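Local atomic coordinates of signal recognition particle 54 kDa protein (Aeropyrum pernix, PDB entry 7EPK), a protein that belongs to the SRP54 family of signal recognition particle proteins and joins a helical bundle, a nucleotide-binding P-loop domain and a signal-peptide-binding domain in one chain. Residues 70-75 against 302-307; 80-85 against 285-290; 29-34 against 42-47. All coordinates share one frame; numbering follows the deposited sequence.

How the interactions relate
Helix 66-81 ties the three contacts together: it carries 70-75 of interaction 1 and runs into 80-85 of interaction 2, while its V74 and L81 also pack on L30 and V47 of interaction 3. Interaction 3 is the buried one, an aliphatic contact within a helical hairpin of the bundle. Interactions 1 and 2 are partly buried and join the bundle to the successive helices 293-320 and 283-291. Their chemistry differs: 80-85 against 285-290 is built on two phenylalanine rings and a valine, whereas 70-75 against 302-307 is a thin touch of one isoleucine and the NZ of K304 on the carbons of K72. Y75 CD1 bridges interactions 1 and 2, lying 3.5 Å from V287 CG2.

Interaction 1: 70-75 against 302-307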
ATOM      1  N   MET A  70      -4.033   5.687 -18.283  1.00 51.68           N
ATOM      2  CA  MET A  70      -3.849   4.261 -18.627  1.00 53.39           C
ATOM      3  C   MET A  70      -2.804   3.699 -17.665  1.00 51.28           C
ATOM      4  O   MET A  70      -3.015   2.582 -17.197  1.00 60.59           O
ATOM      5  CB  MET A  70      -3.400   4.054 -20.081  1.00 49.31           C
ATOM      6  CG  MET A  70      -3.317   2.594 -20.467  1.00 46.44           C
ATOM      7  SD  MET A  70      -4.896   1.748 -20.307  1.00 49.47           S
ATOM      8  CE  MET A  70      -4.450   0.201 -21.095  1.00 49.99           C
ATOM      9  N   ILE A  71      -1.737   4.448 -17.385  1.00 47.07           N
ATOM     10  CA  ILE A  71      -0.693   4.014 -16.421  1.00 50.09           C
ATOM     11  C   ILE A  71      -1.327   3.919 -15.025  1.00 51.47           C
ATOM     12  O   ILE A  71      -1.017   2.961 -14.304  1.00 50.48           O
ATOM     13  CB  ILE A  71       0.518   4.950 -16.466  1.00 51.27           C
ATOM     14  CG1 ILE A  71       1.219   4.859 -17.816  1.00 51.78           C
ATOM     15  CG2 ILE A  71       1.474   4.640 -15.321  1.00 58.98           C
ATOM     16  CD1 ILE A  71       1.656   3.452 -18.156  1.00 54.91           C
ATOM     17  N   LYS A  72      -2.213   4.851 -14.683  1.00 48.61           N
ATOM     18  CA  LYS A  72      -2.945   4.858 -13.392  1.00 51.26           C
ATOM     19  C   LYS A  72      -3.761   3.567 -13.278  1.00 51.63           C
ATOM     20  O   LYS A  72      -3.973   3.105 -12.148  1.00 61.44           O
ATOM     21  CB  LYS A  72      -3.813   6.116 -13.314  1.00 58.23           C
ATOM     22  CG  LYS A  72      -4.909   6.132 -12.258  1.00 60.88           C
ATOM     23  CD  LYS A  72      -4.443   6.538 -10.890  1.00 64.98           C
ATOM     24  CE  LYS A  72      -5.546   7.221 -10.123  1.00 68.08           C
ATOM     25  NZ  LYS A  72      -6.850   6.562 -10.382  1.00 73.86           N
ATOM     26  N   ILE A  73      -4.218   3.021 -14.400  1.00 46.83           N
ATOM     27  CA  ILE A  73      -4.995   1.752 -14.451  1.00 53.01           C
ATOM     28  C   ILE A  73      -4.027   0.562 -14.406  1.00 53.72           C
ATOM     29  O   ILE A  73      -4.381  -0.461 -13.784  1.00 52.99           O
ATOM     30  CB  ILE A  73      -5.893   1.695 -15.698  1.00 56.84           C
ATOM     31  CG1 ILE A  73      -7.138   2.575 -15.530  1.00 64.18           C
ATOM     32  CG2 ILE A  73      -6.255   0.254 -16.014  1.00 54.42           C
ATOM     33  CD1 ILE A  73      -8.103   2.538 -16.714  1.00 61.49           C
ATOM     34  N   VAL A  74      -2.860   0.670 -15.047  1.00 50.16           N
ATOM     35  CA  VAL A  74      -1.870  -0.448 -15.101  1.00 53.69           C
ATOM     36  C   VAL A  74      -1.333  -0.657 -13.674  1.00 57.07           C
ATOM     37  O   VAL A  74      -1.510  -1.756 -13.129  1.00 55.11           O
ATOM     38  CB  VAL A  74      -0.786  -0.180 -16.165  1.00 52.79           C
ATOM     39  CG1 VAL A  74       0.437  -1.070 -16.029  1.00 49.39           C
ATOM     40  CG2 VAL A  74      -1.373  -0.325 -17.565  1.00 54.63           C
ATOM     41  N   TYR A  75      -0.790   0.399 -13.067  1.00 61.83           N
ATOM     42  CA  TYR A  75      -0.400   0.465 -11.638  1.00 60.49           C
ATOM     43  C   TYR A  75      -1.500  -0.200 -10.796  1.00 59.64           C
ATOM     44  O   TYR A  75      -1.272  -1.275 -10.228  1.00 61.50           O
ATOM     45  CB  TYR A  75      -0.119   1.918 -11.231  1.00 63.10           C
ATOM     46  CG  TYR A  75      -0.023   2.171  -9.744  1.00 71.07           C
ATOM     47  CD1 TYR A  75       1.063   1.733  -9.003  1.00 72.27           C
ATOM     48  CD2 TYR A  75      -1.020   2.858  -9.068  1.00 71.55           C
ATOM     49  CE1 TYR A  75       1.154   1.965  -7.634  1.00 71.57           C
ATOM     50  CE2 TYR A  75      -0.941   3.101  -7.705  1.00 75.17           C
ATOM     51  CZ  TYR A  75       0.147   2.651  -6.977  1.00 71.64           C
ATOM     52  OH  TYR A  75       0.214   2.892  -5.632  1.00 62.22           O
ATOM     53  N   ARG A 302      -0.094  14.921 -10.822  1.00 80.17           N
ATOM     54  CA  ARG A 302      -0.509  15.492 -12.137  1.00 76.48           C
ATOM     55  C   ARG A 302      -2.007  15.227 -12.385  1.00 82.72           C
ATOM     56  O   ARG A 302      -2.660  16.126 -12.931  1.00 94.86           O
ATOM     57  CB  ARG A 302       0.376  14.910 -13.244  1.00 77.53           C
ATOM     58  CG  ARG A 302       0.130  15.463 -14.641  1.00 78.55           C
ATOM     59  CD  ARG A 302       1.335  15.280 -15.555  1.00 74.66           C
ATOM     60  NE  ARG A 302       1.726  13.877 -15.671  1.00 80.79           N
ATOM     61  CZ  ARG A 302       2.980  13.408 -15.744  1.00 85.35           C
ATOM     62  NH1 ARG A 302       3.195  12.104 -15.841  1.00 85.33           N
ATOM     63  NH2 ARG A 302       4.018  14.224 -15.713  1.00 86.05           N
ATOM     64  N   ILE A 303      -2.541  14.066 -11.974  1.00 78.74           N
ATOM     65  CA  ILE A 303      -3.987  13.698 -12.097  1.00 71.08           C
ATOM     66  C   ILE A 303      -4.793  14.361 -10.971  1.00 74.45           C
ATOM     67  O   ILE A 303      -5.829  14.959 -11.286  1.00 81.78           O
ATOM     68  CB  ILE A 303      -4.196  12.165 -12.112  1.00 71.09           C
ATOM     69  CG1 ILE A 303      -3.717  11.523 -13.422  1.00 72.03           C
ATOM     70  CG2 ILE A 303      -5.649  11.809 -11.826  1.00 68.61           C
ATOM     71  CD1 ILE A 303      -3.820  10.005 -13.447  1.00 72.41           C
ATOM     72  N   LYS A 304      -4.369  14.243  -9.707  1.00 78.59           N
ATOM     73  CA  LYS A 304      -5.141  14.744  -8.521  1.00 83.42           C
ATOM     74  C   LYS A 304      -5.262  16.284  -8.559  1.00 74.89           C
ATOM     75  O   LYS A 304      -6.350  16.792  -8.242  1.00 71.13           O
ATOM     76  CB  LYS A 304      -4.556  14.215  -7.199  1.00 90.53           C
ATOM     77  CG  LYS A 304      -5.385  13.162  -6.458  1.00 91.40           C
ATOM     78  CD  LYS A 304      -5.975  12.031  -7.329  1.00 97.73           C
ATOM     79  CE  LYS A 304      -5.325  10.664  -7.169  1.00 98.75           C
ATOM     80  NZ  LYS A 304      -4.380  10.325  -8.265  1.00 87.96           N
ATOM     81  N   SER A 305      -4.225  17.022  -8.966  1.00 70.63           N
ATOM     82  CA  SER A 305      -4.331  18.478  -9.254  1.00 71.66           C
ATOM     83  C   SER A 305      -5.567  18.714 -10.116  1.00 74.42           C
ATOM     84  O   SER A 305      -6.486  19.393  -9.639  1.00 75.53           O
ATOM     85  CB  SER A 305      -3.115  19.007  -9.938  1.00 74.18           C
ATOM     86  OG  SER A 305      -1.947  18.613  -9.238  1.00 79.57           O
ATOM     87  N   LEU A 306      -5.594  18.090 -11.301  1.00 80.97           N
ATOM     88  CA  LEU A 306      -6.645  18.249 -12.347  1.00 77.04           C
ATOM     89  C   LEU A 306      -8.036  17.922 -11.790  1.00 75.84           C
ATOM     90  O   LEU A 306      -8.979  18.644 -12.135  1.00 79.13           O
ATOM     91  CB  LEU A 306      -6.308  17.367 -13.552  1.00 76.60           C
ATOM     92  CG  LEU A 306      -5.524  18.048 -14.674  1.00 81.24           C
ATOM     93  CD1 LEU A 306      -4.396  18.929 -14.141  1.00 86.28           C
ATOM     94  CD2 LEU A 306      -4.970  17.013 -15.641  1.00 92.09           C
ATOM     95  N   GLU A 307      -8.171  16.895 -10.954  1.00 82.23           N
ATOM     96  CA  GLU A 307      -9.478  16.510 -10.357  1.00 85.11           C
ATOM     97  C   GLU A 307      -9.881  17.572  -9.329  1.00 85.17           C
ATOM     98  O   GLU A 307     -11.090  17.782  -9.121  1.00 75.77           O
ATOM     99  CB  GLU A 307      -9.391  15.108  -9.757  1.00 99.45           C
ATOM    100  CG  GLU A 307      -9.109  14.041 -10.806  1.00115.05           C
ATOM    101  CD  GLU A 307      -9.346  12.604 -10.372  1.00128.23           C
ATOM    102  OE1 GLU A 307     -10.216  12.372  -9.493  1.00133.38           O
ATOM    103  OE2 GLU A 307      -8.658  11.716 -10.919  1.00135.87           O
TER
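The backbones of the two helical segments come nearest at K72 and I303, their CA atoms 9.0 Å apart. The first segment lies on helix 66-81 of the SRP54-type helical bundle, the second on the long helix 293-320, next in the chain after helix 283-291. At this spacing the contact is made by three side chains, K72, I303 and K304. I303 aims its CD1 at the aliphatic base of K72 and comes within 3.9 Å of K72 CB, with K72 CG a little farther. Its outer torsion is extended (chi2 176°), which makes CD1 the leading atom.

Beyond this apolar touch the two lysines pass each other at about a right angle. Their ammonium groups do not pair: K72 NZ forms a salt bridge with E76, K304 NZ a hydrogen bond with L300 O, each on its own helix. The like charges stay 5.0 Å apart, from K72 NZ to K304 NZ, and the E76 carboxylate probably eases their repulsion. L296 and L299 of helix 293-320 also pack on I71, a further contact between the same two helices. Where the lysines do meet, K304 NZ rests 3.8 Å from K72 CE, nitrogen against methylene.

Interaction 2: 80-85 against 285-290; sequences KLFGGD and RFVARI
F82 meets F286 and V287 with its ring, and across the two segments these three side chains make the contact. The closest approach is between rings, F82 CE2 to F286 CE2 at 3.8 Å, and F82 CD2 lies 3.9 Å from F286 CD2, so a CD2-CE2 side of each ring is in play. Seen from F286, the F82 carbon arrives at the ring edge, near the plane. The two side chains cross at about a right angle. V287 comes to the same F82 ring from over one face: its CG1 stands 4.1 Å from F82 CG, shifted toward the rim and not above the ring centre.

Torsions set up this meeting. CG of F286 is swung anti to the backbone N (chi1 -177°), whereas CG of F82 is anti to its carbonyl carbon (chi1 -73°), which brings the CD2-CE2 sides of the two rings together.

In the next layer out, F281 meets F286 with the ring planes at about 55° and also touches F82, while M2 packs on F82. Y75 and V79, one turn apart on helix 66-81, pack on V287.

F82 is the first residue to leave helical geometry at the end of helix 66-81. Two glycines of positive phi, G83 and G84, then turn the chain away, and G84 O accepts a hydrogen bond from R284 NH2, a second tie between the same two regions. Within helix 283-291, R289 N and I290 N both donate to F286 O.

The bound GDP is about 12 Å from the F286 side chain. This small aromatic cluster belongs to the interface between helical bundle and P-loop domain that characterises the NG core of SRP54-type proteins.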
ATOM      1  N   LYS A  80      -3.039  -4.979  -7.370  1.00 71.54           N
ATOM      2  CA  LYS A  80      -3.982  -6.085  -7.049  1.00 70.67           C
ATOM      3  C   LYS A  80      -3.301  -7.432  -7.339  1.00 65.13           C
ATOM      4  O   LYS A  80      -3.471  -8.381  -6.562  1.00 70.70           O
ATOM      5  CB  LYS A  80      -5.272  -5.941  -7.865  1.00 77.32           C
ATOM      6  CG  LYS A  80      -6.312  -4.959  -7.325  1.00 78.78           C
ATOM      7  CD  LYS A  80      -7.720  -5.166  -7.891  1.00 80.96           C
ATOM      8  CE  LYS A  80      -8.271  -6.576  -7.712  1.00 85.37           C
ATOM      9  NZ  LYS A  80      -8.946  -6.783  -6.404  1.00 84.22           N
ATOM     10  N   LEU A  81      -2.555  -7.509  -8.437  1.00 64.13           N
ATOM     11  CA  LEU A  81      -1.898  -8.755  -8.908  1.00 64.64           C
ATOM     12  C   LEU A  81      -0.867  -9.202  -7.882  1.00 67.64           C
ATOM     13  O   LEU A  81      -0.680 -10.401  -7.752  1.00 71.95           O
ATOM     14  CB  LEU A  81      -1.190  -8.515 -10.242  1.00 57.12           C
ATOM     15  CG  LEU A  81      -0.633  -9.777 -10.882  1.00 57.88           C
ATOM     16  CD1 LEU A  81      -1.775 -10.667 -11.363  1.00 55.66           C
ATOM     17  CD2 LEU A  81       0.323  -9.436 -12.017  1.00 56.71           C
ATOM     18  N   PHE A  82      -0.207  -8.243  -7.234  1.00 70.37           N
ATOM     19  CA  PHE A  82       0.858  -8.455  -6.225  1.00 71.03           C
ATOM     20  C   PHE A  82       0.237  -8.409  -4.823  1.00 76.06           C
ATOM     21  O   PHE A  82       0.957  -8.005  -3.880  1.00 67.50           O
ATOM     22  CB  PHE A  82       1.958  -7.409  -6.416  1.00 74.37           C
ATOM     23  CG  PHE A  82       2.828  -7.646  -7.626  1.00 77.28           C
ATOM     24  CD1 PHE A  82       2.283  -7.662  -8.897  1.00 77.81           C
ATOM     25  CD2 PHE A  82       4.189  -7.871  -7.493  1.00 77.80           C
ATOM     26  CE1 PHE A  82       3.078  -7.892 -10.006  1.00 75.60           C
ATOM     27  CE2 PHE A  82       4.984  -8.101  -8.604  1.00 82.10           C
ATOM     28  CZ  PHE A  82       4.424  -8.109  -9.858  1.00 79.71           C
ATOM     29  N   GLY A  83      -1.040  -8.816  -4.717  1.00 77.67           N
ATOM     30  CA  GLY A  83      -1.839  -8.856  -3.475  1.00 82.67           C
ATOM     31  C   GLY A  83      -2.410  -7.490  -3.158  1.00 94.95           C
ATOM     32  O   GLY A  83      -3.559  -7.212  -3.574  1.00109.02           O
ATOM     33  N   GLY A  84      -1.642  -6.695  -2.408  1.00 95.94           N
ATOM     34  CA  GLY A  84      -1.745  -5.223  -2.299  1.00 94.60           C
ATOM     35  C   GLY A  84      -3.147  -4.706  -2.059  1.00 91.57           C
ATOM     36  O   GLY A  84      -3.369  -3.519  -2.366  1.00 74.50           O
ATOM     37  N   ASP A  85      -4.019  -5.525  -1.452  1.00115.26           N
ATOM     38  CA  ASP A  85      -5.437  -5.191  -1.119  1.00127.86           C
ATOM     39  C   ASP A  85      -5.442  -4.167   0.031  1.00126.98           C
ATOM     40  O   ASP A  85      -6.526  -3.908   0.585  1.00125.45           O
ATOM     41  CB  ASP A  85      -6.238  -6.467  -0.803  1.00125.70           C
ATOM     42  CG  ASP A  85      -7.571  -6.590  -1.534  1.00132.87           C
ATOM     43  OD1 ASP A  85      -7.588  -6.437  -2.780  1.00132.63           O
ATOM     44  OD2 ASP A  85      -8.585  -6.859  -0.856  1.00126.45           O
ATOM     45  N   ARG A 285       3.910   0.183  -3.170  1.00 69.48           N
ATOM     46  CA  ARG A 285       5.252   0.812  -3.266  1.00 78.86           C
ATOM     47  C   ARG A 285       6.153   0.012  -4.215  1.00 74.41           C
ATOM     48  O   ARG A 285       7.060   0.622  -4.852  1.00 66.45           O
ATOM     49  CB  ARG A 285       5.864   0.915  -1.868  1.00 92.01           C
ATOM     50  CG  ARG A 285       7.356   1.214  -1.854  1.00105.09           C
ATOM     51  CD  ARG A 285       7.886   1.322  -0.442  1.00114.36           C
ATOM     52  NE  ARG A 285       9.266   1.777  -0.404  1.00120.81           N
ATOM     53  CZ  ARG A 285       9.970   1.939   0.711  1.00137.17           C
ATOM     54  NH1 ARG A 285       9.428   1.676   1.889  1.00134.69           N
ATOM     55  NH2 ARG A 285      11.219   2.366   0.651  1.00147.55           N
ATOM     56  N   PHE A 286       5.969  -1.309  -4.267  1.00 63.16           N
ATOM     57  CA  PHE A 286       6.868  -2.220  -5.016  1.00 66.85           C
ATOM     58  C   PHE A 286       6.658  -1.979  -6.515  1.00 74.45           C
ATOM     59  O   PHE A 286       7.625  -1.664  -7.258  1.00 72.50           O
ATOM     60  CB  PHE A 286       6.610  -3.669  -4.602  1.00 72.46           C
ATOM     61  CG  PHE A 286       7.529  -4.674  -5.244  1.00 84.04           C
ATOM     62  CD1 PHE A 286       8.856  -4.783  -4.846  1.00 85.97           C
ATOM     63  CD2 PHE A 286       7.068  -5.507  -6.257  1.00 89.60           C
ATOM     64  CE1 PHE A 286       9.698  -5.704  -5.452  1.00 92.35           C
ATOM     65  CE2 PHE A 286       7.911  -6.431  -6.858  1.00 85.11           C
ATOM     66  CZ  PHE A 286       9.223  -6.527  -6.455  1.00 89.44           C
ATOM     67  N   VAL A 287       5.398  -2.073  -6.943  1.00 72.30           N
ATOM     68  CA  VAL A 287       4.992  -1.901  -8.366  1.00 69.12           C
ATOM     69  C   VAL A 287       5.333  -0.463  -8.788  1.00 63.48           C
ATOM     70  O   VAL A 287       5.800  -0.245  -9.916  1.00 60.15           O
ATOM     71  CB  VAL A 287       3.507  -2.245  -8.549  1.00 65.98           C
ATOM     72  CG1 VAL A 287       3.157  -3.591  -7.939  1.00 69.64           C
ATOM     73  CG2 VAL A 287       2.621  -1.177  -7.971  1.00 72.85           C
ATOM     74  N   ALA A 288       5.182   0.491  -7.881  1.00 59.89           N
ATOM     75  CA  ALA A 288       5.617   1.885  -8.094  1.00 61.12           C
ATOM     76  C   ALA A 288       7.091   1.932  -8.521  1.00 61.31           C
ATOM     77  O   ALA A 288       7.460   2.868  -9.249  1.00 60.23           O
ATOM     78  CB  ALA A 288       5.370   2.685  -6.841  1.00 64.23           C
ATOM     79  N   ARG A 289       7.905   0.982  -8.062  1.00 61.32           N
ATOM     80  CA  ARG A 289       9.371   0.998  -8.273  1.00 67.84           C
ATOM     81  C   ARG A 289       9.633   0.393  -9.644  1.00 62.33           C
ATOM     82  O   ARG A 289      10.468   0.914 -10.370  1.00 54.94           O
ATOM     83  CB  ARG A 289      10.094   0.191  -7.185  1.00 80.44           C
ATOM     84  CG  ARG A 289      10.392   0.952  -5.902  1.00 85.88           C
ATOM     85  CD  ARG A 289      11.557   0.316  -5.162  1.00 95.27           C
ATOM     86  NE  ARG A 289      12.228   1.280  -4.299  1.00106.98           N
ATOM     87  CZ  ARG A 289      12.169   1.318  -2.969  1.00115.66           C
ATOM     88  NH1 ARG A 289      11.472   0.418  -2.289  1.00117.34           N
ATOM     89  NH2 ARG A 289      12.833   2.268  -2.326  1.00110.67           N
ATOM     90  N   ILE A 290       8.968  -0.731  -9.899  1.00 67.06           N
ATOM     91  CA  ILE A 290       8.861  -1.442 -11.207  1.00 67.33           C
ATOM     92  C   ILE A 290       8.504  -0.412 -12.289  1.00 66.16           C
ATOM     93  O   ILE A 290       9.269  -0.274 -13.266  1.00 63.03           O
ATOM     94  CB  ILE A 290       7.793  -2.560 -11.065  1.00 74.06           C
ATOM     95  CG1 ILE A 290       8.266  -3.720 -10.185  1.00 82.25           C
ATOM     96  CG2 ILE A 290       7.290  -3.064 -12.400  1.00 73.13           C
ATOM     97  CD1 ILE A 290       9.680  -4.186 -10.459  1.00 89.82           C
TER

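Interaction 3: 29-34 against 42-47; sequences DLQREL and KLVLNV
L34 packs against V44 and V47 where two consecutive helices run nearly antiparallel; the axes of the two segments come within 10.2 Å, at 155° between their directions. This is a helical hairpin of the SRP54-type bundle, helix 19-36 turning back into helix 41-57, and Q31 and V44 are nearest in backbone, 6.5 Å between CA atoms.

The dense part is wholly aliphatic. V44 crosses L34 at a slant, its CG2 3.5 Å from L34 CB and 4.0 Å from L34 CD1. Farther on, L34 and V47 meet tip to tip, with L34 CD1 4.1 Å from V47 CG1. That leucine chain is stretched at chi2 (-177°), which carries CD1 out to V47. Other parts of the bundle close over these residues: V39 and M2 touch L34, and L78 and L81 of helix 66-81 touch V47.

L34, V44 and V47 are buried, whereas Q31 lies at the border, partly open to solvent. V44 turns its other methyl, CG1, to the aliphatic stem of Q31, whose CG lies 4.1 Å away, and the glutamine chain then runs on extended. The exposed L45 only brings its end to this border.

R32 points away from helix 41-57 and works along its own helix. Its NH2 donates to D29 OD1 at 2.8 Å, the oxygen lying in the guanidinium plane but being approached from well above the carboxylate plane. NH1 forms a salt bridge with E33 OE2, and K11 pairs with the second carboxylate oxygen of D29.

No hydrogen bond crosses between the two segments. Their mutual hold therefore rests on apolar contact of L34 and the Q31 stem with V44, and of L34 with V47, while the charged side chains D29, R32 and E33 form their network away from this contact.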
ATOM      1  N   ASP A  29       4.837  -5.223 -24.217  1.00 70.11           N
ATOM      2  CA  ASP A  29       6.118  -5.112 -23.459  1.00 65.78           C
ATOM      3  C   ASP A  29       5.901  -5.651 -22.045  1.00 63.58           C
ATOM      4  O   ASP A  29       6.619  -6.576 -21.662  1.00 66.00           O
ATOM      5  CB  ASP A  29       6.645  -3.675 -23.353  1.00 65.49           C
ATOM      6  CG  ASP A  29       7.567  -3.220 -24.472  1.00 80.24           C
ATOM      7  OD1 ASP A  29       8.079  -4.097 -25.208  1.00 93.44           O
ATOM      8  OD2 ASP A  29       7.777  -1.984 -24.597  1.00 86.39           O
ATOM      9  N   LEU A  30       4.938  -5.077 -21.320  1.00 58.78           N
ATOM     10  CA  LEU A  30       4.546  -5.456 -19.939  1.00 56.62           C
ATOM     11  C   LEU A  30       4.377  -6.979 -19.852  1.00 58.08           C
ATOM     12  O   LEU A  30       4.913  -7.577 -18.912  1.00 60.75           O
ATOM     13  CB  LEU A  30       3.231  -4.750 -19.595  1.00 57.28           C
ATOM     14  CG  LEU A  30       2.765  -4.880 -18.153  1.00 56.55           C
ATOM     15  CD1 LEU A  30       3.619  -4.013 -17.242  1.00 59.04           C
ATOM     16  CD2 LEU A  30       1.297  -4.508 -18.043  1.00 58.95           C
ATOM     17  N   GLN A  31       3.639  -7.584 -20.785  1.00 60.50           N
ATOM     18  CA  GLN A  31       3.320  -9.036 -20.760  1.00 56.20           C
ATOM     19  C   GLN A  31       4.643  -9.804 -20.854  1.00 57.35           C
ATOM     20  O   GLN A  31       4.885 -10.678 -20.007  1.00 58.74           O
ATOM     21  CB  GLN A  31       2.372  -9.422 -21.892  1.00 55.28           C
ATOM     22  CG  GLN A  31       0.905  -9.100 -21.649  1.00 55.56           C
ATOM     23  CD  GLN A  31       0.014  -9.551 -22.791  1.00 56.62           C
ATOM     24  OE1 GLN A  31      -1.213  -9.628 -22.678  1.00 58.33           O
ATOM     25  NE2 GLN A  31       0.622  -9.858 -23.921  1.00 54.78           N
ATOM     26  N   ARG A  32       5.481  -9.450 -21.826  1.00 56.22           N
ATOM     27  CA  ARG A  32       6.812 -10.068 -22.023  1.00 59.32           C
ATOM     28  C   ARG A  32       7.603  -9.917 -20.721  1.00 64.27           C
ATOM     29  O   ARG A  32       8.284 -10.872 -20.323  1.00 75.20           O
ATOM     30  CB  ARG A  32       7.550  -9.426 -23.201  1.00 59.90           C
ATOM     31  CG  ARG A  32       8.980  -9.918 -23.382  1.00 65.57           C
ATOM     32  CD  ARG A  32       9.662  -9.327 -24.598  1.00 70.49           C
ATOM     33  NE  ARG A  32       9.495  -7.884 -24.622  1.00 80.39           N
ATOM     34  CZ  ARG A  32      10.083  -7.035 -23.783  1.00 83.47           C
ATOM     35  NH1 ARG A  32      10.905  -7.480 -22.845  1.00 86.68           N
ATOM     36  NH2 ARG A  32       9.846  -5.736 -23.883  1.00 78.59           N
ATOM     37  N   GLU A  33       7.497  -8.760 -20.073  1.00 65.27           N
ATOM     38  CA  GLU A  33       8.333  -8.416 -18.899  1.00 63.81           C
ATOM     39  C   GLU A  33       7.890  -9.285 -17.720  1.00 66.19           C
ATOM     40  O   GLU A  33       8.781  -9.753 -16.988  1.00 70.37           O
ATOM     41  CB  GLU A  33       8.256  -6.924 -18.563  1.00 62.07           C
ATOM     42  CG  GLU A  33       9.615  -6.273 -18.401  1.00 63.04           C
ATOM     43  CD  GLU A  33      10.486  -6.460 -19.619  1.00 64.05           C
ATOM     44  OE1 GLU A  33      11.700  -6.635 -19.475  1.00 72.21           O
ATOM     45  OE2 GLU A  33       9.925  -6.484 -20.710  1.00 84.24           O
ATOM     46  N   LEU A  34       6.581  -9.499 -17.548  1.00 63.38           N
ATOM     47  CA  LEU A  34       6.058 -10.308 -16.417  1.00 61.96           C
ATOM     48  C   LEU A  34       6.515 -11.752 -16.637  1.00 67.35           C
ATOM     49  O   LEU A  34       7.212 -12.286 -15.754  1.00 74.55           O
ATOM     50  CB  LEU A  34       4.537 -10.154 -16.297  1.00 58.13           C
ATOM     51  CG  LEU A  34       4.065  -8.754 -15.875  1.00 60.71           C
ATOM     52  CD1 LEU A  34       2.554  -8.686 -15.712  1.00 58.59           C
ATOM     53  CD2 LEU A  34       4.742  -8.283 -14.594  1.00 59.91           C
ATOM     54  N   LYS A  42      -1.307 -17.548 -16.684  1.00 73.56           N
ATOM     55  CA  LYS A  42      -2.728 -17.355 -16.265  1.00 82.53           C
ATOM     56  C   LYS A  42      -2.850 -16.054 -15.452  1.00 76.50           C
ATOM     57  O   LYS A  42      -3.857 -15.320 -15.623  1.00 72.39           O
ATOM     58  CB  LYS A  42      -3.284 -18.559 -15.483  1.00 91.50           C
ATOM     59  CG  LYS A  42      -2.658 -18.849 -14.118  1.00 95.25           C
ATOM     60  CD  LYS A  42      -3.213 -20.098 -13.423  1.00101.98           C
ATOM     61  CE  LYS A  42      -3.959 -19.815 -12.134  1.00 98.17           C
ATOM     62  NZ  LYS A  42      -5.192 -19.033 -12.375  1.00100.04           N
ATOM     63  N   LEU A  43      -1.872 -15.773 -14.591  1.00 72.26           N
ATOM     64  CA  LEU A  43      -1.885 -14.557 -13.735  1.00 68.35           C
ATOM     65  C   LEU A  43      -1.597 -13.331 -14.614  1.00 65.84           C
ATOM     66  O   LEU A  43      -2.119 -12.252 -14.298  1.00 67.16           O
ATOM     67  CB  LEU A  43      -0.899 -14.719 -12.567  1.00 67.08           C
ATOM     68  CG  LEU A  43      -1.538 -15.044 -11.208  1.00 68.44           C
ATOM     69  CD1 LEU A  43      -2.185 -16.424 -11.173  1.00 69.49           C
ATOM     70  CD2 LEU A  43      -0.516 -14.946 -10.099  1.00 69.15           C
ATOM     71  N   VAL A  44      -0.863 -13.511 -15.715  1.00 64.89           N
ATOM     72  CA  VAL A  44      -0.516 -12.434 -16.689  1.00 63.34           C
ATOM     73  C   VAL A  44      -1.704 -12.157 -17.622  1.00 61.83           C
ATOM     74  O   VAL A  44      -1.863 -11.015 -18.023  1.00 68.54           O
ATOM     75  CB  VAL A  44       0.758 -12.781 -17.480  1.00 62.51           C
ATOM     76  CG1 VAL A  44       0.847 -11.985 -18.773  1.00 68.67           C
ATOM     77  CG2 VAL A  44       2.006 -12.571 -16.641  1.00 58.16           C
ATOM     78  N   LEU A  45      -2.489 -13.158 -18.005  1.00 63.49           N
ATOM     79  CA  LEU A  45      -3.639 -12.951 -18.929  1.00 67.76           C
ATOM     80  C   LEU A  45      -4.809 -12.375 -18.118  1.00 67.38           C
ATOM     81  O   LEU A  45      -5.682 -11.722 -18.698  1.00 78.77           O
ATOM     82  CB  LEU A  45      -3.992 -14.260 -19.657  1.00 68.61           C
ATOM     83  CG  LEU A  45      -3.420 -14.448 -21.078  1.00 77.57           C
ATOM     84  CD1 LEU A  45      -1.982 -13.938 -21.252  1.00 69.32           C
ATOM     85  CD2 LEU A  45      -3.481 -15.918 -21.498  1.00 85.91           C
ATOM     86  N   ASN A  46      -4.789 -12.555 -16.805  1.00 70.73           N
ATOM     87  CA  ASN A  46      -5.796 -11.994 -15.867  1.00 71.20           C
ATOM     88  C   ASN A  46      -5.547 -10.489 -15.683  1.00 60.28           C
ATOM     89  O   ASN A  46      -6.514  -9.720 -15.619  1.00 47.96           O
ATOM     90  CB  ASN A  46      -5.751 -12.714 -14.511  1.00 85.75           C
ATOM     91  CG  ASN A  46      -6.718 -12.136 -13.494  1.00 97.59           C
ATOM     92  OD1 ASN A  46      -7.903 -12.471 -13.509  1.00100.89           O
ATOM     93  ND2 ASN A  46      -6.234 -11.267 -12.613  1.00 97.76           N
ATOM     94  N   VAL A  47      -4.294 -10.067 -15.525  1.00 58.17           N
ATOM     95  CA  VAL A  47      -4.010  -8.651 -15.167  1.00 55.52           C
ATOM     96  C   VAL A  47      -4.364  -7.794 -16.381  1.00 56.68           C
ATOM     97  O   VAL A  47      -4.975  -6.721 -16.169  1.00 53.34           O
ATOM     98  CB  VAL A  47      -2.570  -8.413 -14.674  1.00 58.04           C
ATOM     99  CG1 VAL A  47      -1.514  -8.583 -15.744  1.00 56.61           C
ATOM    100  CG2 VAL A  47      -2.436  -7.042 -14.036  1.00 66.84           C
TER